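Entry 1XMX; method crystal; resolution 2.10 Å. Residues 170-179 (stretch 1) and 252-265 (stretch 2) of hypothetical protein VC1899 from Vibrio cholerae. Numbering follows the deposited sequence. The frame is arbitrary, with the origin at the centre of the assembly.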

# COMPACT_ATOMS: atom_id res chain seq x y z
N LEU A 170 20.28 -13.04 -5.77
CA LEU A 170 19.74 -12.53 -4.49
C LEU A 170 18.40 -13.15 -4.20
O LEU A 170 18.09 -13.47 -3.04
CB LEU A 170 19.63 -11.00 -4.47
CG LEU A 170 20.98 -10.27 -4.51
CD1 LEU A 170 20.72 -8.79 -4.30
CD2 LEU A 170 21.93 -10.82 -3.47
N TYR A 171 17.63 -13.37 -5.26
CA TYR A 171 16.34 -14.05 -5.12
C TYR A 171 16.48 -15.51 -4.64
O TYR A 171 15.78 -16.00 -3.72
CB TYR A 171 15.56 -13.99 -6.44
CG TYR A 171 14.40 -14.93 -6.44
CD1 TYR A 171 13.21 -14.59 -5.79
CD2 TYR A 171 14.49 -16.18 -7.06
CE1 TYR A 171 12.11 -15.46 -5.78
CE2 TYR A 171 13.39 -17.08 -7.07
CZ TYR A 171 12.22 -16.71 -6.41
OH TYR A 171 11.15 -17.59 -6.40
N GLN A 172 17.38 -16.24 -5.28
CA GLN A 172 17.47 -17.63 -4.95
C GLN A 172 18.13 -17.78 -3.55
O GLN A 172 17.80 -18.67 -2.77
CB GLN A 172 18.25 -18.36 -6.06
CG GLN A 172 17.66 -18.17 -7.44
CD GLN A 172 18.36 -18.99 -8.52
OE1 GLN A 172 19.54 -19.29 -8.41
NE2 GLN A 172 17.61 -19.38 -9.57
N LEU A 173 19.04 -16.88 -3.21
CA LEU A 173 19.62 -16.92 -1.88
C LEU A 173 18.52 -16.76 -0.82
O LEU A 173 18.47 -17.48 0.17
CB LEU A 173 20.66 -15.81 -1.72
CG LEU A 173 22.16 -16.14 -1.72
CD1 LEU A 173 22.89 -14.89 -1.35
CD2 LEU A 173 22.50 -17.25 -0.74
N GLY A 174 17.63 -15.79 -1.06
CA GLY A 174 16.52 -15.53 -0.15
C GLY A 174 15.60 -16.72 0.01
O GLY A 174 15.19 -17.02 1.12
N GLU A 175 15.25 -17.37 -1.10
CA GLU A 175 14.45 -18.62 -1.08
C GLU A 175 15.08 -19.67 -0.13
O GLU A 175 14.39 -20.36 0.64
CB GLU A 175 14.41 -19.27 -2.48
CG GLU A 175 13.48 -18.72 -3.60
CD GLU A 175 13.45 -19.70 -4.86
OE1 GLU A 175 14.52 -20.14 -5.35
OE2 GLU A 175 12.35 -20.08 -5.37
N ARG A 176 16.40 -19.83 -0.22
CA ARG A 176 17.08 -20.85 0.57
C ARG A 176 16.97 -20.51 2.01
O ARG A 176 16.77 -21.38 2.83
CB ARG A 176 18.58 -20.93 0.28
CG ARG A 176 19.03 -21.10 -1.18
CD ARG A 176 18.44 -22.28 -1.81
NE ARG A 176 18.71 -23.55 -1.15
CZ ARG A 176 17.75 -24.34 -0.63
NH1 ARG A 176 16.45 -23.96 -0.65
NH2 ARG A 176 18.10 -25.51 -0.08
N TRP A 177 17.22 -19.25 2.32
CA TRP A 177 17.24 -18.84 3.72
C TRP A 177 15.80 -18.90 4.26
O TRP A 177 15.58 -19.39 5.35
CB TRP A 177 17.87 -17.46 3.88
CG TRP A 177 19.40 -17.44 3.52
CD1 TRP A 177 20.21 -18.53 3.23
CD2 TRP A 177 20.25 -16.27 3.43
NE1 TRP A 177 21.50 -18.10 2.98
CE2 TRP A 177 21.55 -16.72 3.08
CE3 TRP A 177 20.03 -14.89 3.59
CZ2 TRP A 177 22.64 -15.85 2.90
CZ3 TRP A 177 21.13 -13.99 3.41
CH2 TRP A 177 22.41 -14.49 3.08
N ALA A 178 14.83 -18.46 3.45
CA ALA A 178 13.43 -18.41 3.92
C ALA A 178 12.93 -19.83 4.18
O ALA A 178 12.16 -20.08 5.09
CB ALA A 178 12.54 -17.73 2.87
N SER A 179 13.34 -20.76 3.35
CA SER A 179 12.77 -22.11 3.43
C SER A 179 13.46 -23.01 4.46
O SER A 179 12.99 -24.10 4.73
CB SER A 179 12.77 -22.77 2.03
OG SER A 179 14.08 -23.20 1.70
N GLU A 252 18.14 -7.13 4.77
CA GLU A 252 17.28 -6.72 3.64
C GLU A 252 16.97 -7.84 2.69
O GLU A 252 16.18 -7.65 1.78
CB GLU A 252 17.92 -5.59 2.86
CG GLU A 252 18.33 -4.41 3.72
CD GLU A 252 18.20 -3.13 2.93
OE1 GLU A 252 17.85 -3.24 1.73
OE2 GLU A 252 18.46 -2.03 3.52
N TRP A 253 17.60 -9.02 2.88
CA TRP A 253 17.28 -10.19 2.07
C TRP A 253 15.77 -10.57 2.07
O TRP A 253 15.23 -11.06 1.08
CB TRP A 253 18.12 -11.40 2.49
CG TRP A 253 17.79 -11.96 3.82
CD1 TRP A 253 18.35 -11.61 4.99
CD2 TRP A 253 16.79 -12.97 4.12
NE1 TRP A 253 17.79 -12.33 6.01
CE2 TRP A 253 16.83 -13.16 5.52
CE3 TRP A 253 15.91 -13.74 3.35
CZ2 TRP A 253 16.04 -14.09 6.16
CZ3 TRP A 253 15.08 -14.65 4.00
CH2 TRP A 253 15.16 -14.82 5.38
N LEU A 254 15.10 -10.37 3.21
CA LEU A 254 13.74 -10.88 3.39
C LEU A 254 12.75 -9.98 2.68
O LEU A 254 11.77 -10.44 2.10
CB LEU A 254 13.41 -10.97 4.87
CG LEU A 254 11.97 -11.42 5.13
CD1 LEU A 254 11.64 -12.84 4.58
CD2 LEU A 254 11.73 -11.37 6.63
N GLU A 255 12.99 -8.68 2.72
CA GLU A 255 12.08 -7.73 2.03
C GLU A 255 12.33 -7.81 0.50
O GLU A 255 11.43 -7.61 -0.28
CB GLU A 255 12.26 -6.31 2.54
CG GLU A 255 13.73 -5.80 2.46
CD GLU A 255 13.93 -4.45 3.13
OE1 GLU A 255 13.10 -4.03 3.96
OE2 GLU A 255 14.94 -3.79 2.87
N THR A 256 13.58 -8.00 0.11
CA THR A 256 13.92 -8.23 -1.28
C THR A 256 13.24 -9.47 -1.86
O THR A 256 12.75 -9.41 -2.99
CB THR A 256 15.45 -8.42 -1.41
OG1 THR A 256 16.11 -7.24 -0.96
CG2 THR A 256 15.83 -8.62 -2.87
N LEU A 257 13.27 -10.58 -1.11
CA LEU A 257 12.57 -11.83 -1.44
C LEU A 257 11.03 -11.59 -1.52
O LEU A 257 10.36 -12.04 -2.47
CB LEU A 257 12.87 -12.90 -0.38
CG LEU A 257 12.01 -14.17 -0.50
CD1 LEU A 257 12.34 -15.02 -1.73
CD2 LEU A 257 12.13 -14.96 0.79
N VAL A 258 10.48 -10.89 -0.54
CA VAL A 258 9.06 -10.63 -0.57
C VAL A 258 8.70 -9.76 -1.78
O VAL A 258 7.73 -10.02 -2.48
CB VAL A 258 8.54 -9.95 0.69
CG1 VAL A 258 7.04 -9.52 0.46
CG2 VAL A 258 8.73 -10.88 1.93
N HIS A 259 9.47 -8.73 -2.04
CA HIS A 259 9.21 -7.92 -3.21
C HIS A 259 9.29 -8.75 -4.51
O HIS A 259 8.45 -8.63 -5.39
CB HIS A 259 10.17 -6.75 -3.24
CG HIS A 259 10.02 -5.87 -4.43
ND1 HIS A 259 8.92 -5.05 -4.63
CD2 HIS A 259 10.84 -5.67 -5.49
CE1 HIS A 259 9.08 -4.37 -5.75
NE2 HIS A 259 10.24 -4.73 -6.29
N SER A 260 10.33 -9.56 -4.61
CA SER A 260 10.53 -10.41 -5.77
C SER A 260 9.40 -11.43 -5.96
O SER A 260 9.07 -11.77 -7.08
CB SER A 260 11.86 -11.12 -5.63
OG SER A 260 12.93 -10.22 -5.91
N THR A 261 8.88 -11.97 -4.86
CA THR A 261 7.75 -12.89 -4.87
C THR A 261 6.41 -12.23 -5.28
O THR A 261 5.63 -12.80 -6.03
CB THR A 261 7.62 -13.53 -3.47
OG1 THR A 261 8.87 -14.17 -3.20
CG2 THR A 261 6.49 -14.54 -3.37
N VAL A 262 6.16 -11.02 -4.78
CA VAL A 262 5.02 -10.26 -5.18
C VAL A 262 5.05 -10.03 -6.68
O VAL A 262 4.01 -10.14 -7.35
CB VAL A 262 4.93 -8.88 -4.44
CG1 VAL A 262 3.79 -8.02 -5.08
CG2 VAL A 262 4.66 -9.07 -2.95
N LYS A 263 6.23 -9.71 -7.20
CA LYS A 263 6.41 -9.48 -8.64
C LYS A 263 6.09 -10.74 -9.47
O LYS A 263 5.46 -10.64 -10.52
CB LYS A 263 7.82 -8.97 -8.93
CG LYS A 263 8.10 -8.85 -10.40
CD LYS A 263 9.55 -8.53 -10.67
CE LYS A 263 9.82 -8.40 -12.17
NZ LYS A 263 11.25 -8.03 -12.39
N GLN A 264 6.53 -11.91 -8.99
CA GLN A 264 6.08 -13.21 -9.54
C GLN A 264 4.59 -13.48 -9.51
O GLN A 264 4.02 -13.97 -10.50
CB GLN A 264 6.76 -14.37 -8.79
CG GLN A 264 8.10 -14.58 -9.28
CD GLN A 264 8.70 -15.87 -8.79
OE1 GLN A 264 7.99 -16.87 -8.52
NE2 GLN A 264 10.02 -15.87 -8.69
N ILE A 265 3.95 -13.22 -8.37
CA ILE A 265 2.49 -13.43 -8.23
C ILE A 265 1.77 -12.51 -9.17
O ILE A 265 0.79 -12.88 -9.77
CB ILE A 265 2.04 -13.17 -6.78
CG1 ILE A 265 2.65 -14.24 -5.87
CG2 ILE A 265 0.52 -13.17 -6.68
CD1 ILE A 265 2.67 -13.88 -4.39
O HOH W 1 15.97 -12.13 -1.75

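Two helices of one chain cross steeply here, their directions 109° apart and their axes 8.9 Å apart at closest approach, and no clear direct hydrogen bond joins them. The contact, 495 Å² in all, rests on shape, and three residues cover the most surface: Tyr 171, Trp 253 and Leu 257.

The crossing is centred on Gly 174, whose CA lies 5.6 Å from the CA of Leu 257. A CB on Gly 174 would point toward the other helix and come within 3.2 Å of Leu 257 CB, so the absence of a side chain is what allows this close approach. Leu 257, with chi1 t and chi2 p, leaves its helix sideways but brings its end into a hole formed by Tyr 171, Gly 174, Glu 175 and Ala 178. Its CD2 packs 3.5 Å from Ala 178 CB, methyl against methyl.

Tyr 171 returns the gesture. Its t rotamer carries the ring among Leu 257, Ser 260, Thr 261 and Gln 264, with Tyr 171 CD1 3.7 Å from Ser 260 CB and Tyr 171 CE1 4.1 Å from Leu 257 CD1. The phenol suits this partly exposed site: the ring packs on carbon while Tyr 171 OH reaches polar company, 3.1 Å from Gln 264 NE2. Thr 261 helps line the hole with its hydroxyl already engaged, OG1 donating to Leu 257 O at 2.7 Å.

Trp 253, in the p rotamer, offers a broad buried face. The edge of Trp 177 meets it with ring planes at 84°, CE3 lying 3.7 Å from Trp 253 CG, and Trp 177 CB sits over the six-membered ring, 4.1 Å from its centroid. Beyond the rings, the O of water 1 lies between the two backbones, 2.8 Å from Leu 170 O and 3.1 Å from Trp 253 O, within hydrogen-bonding reach of both.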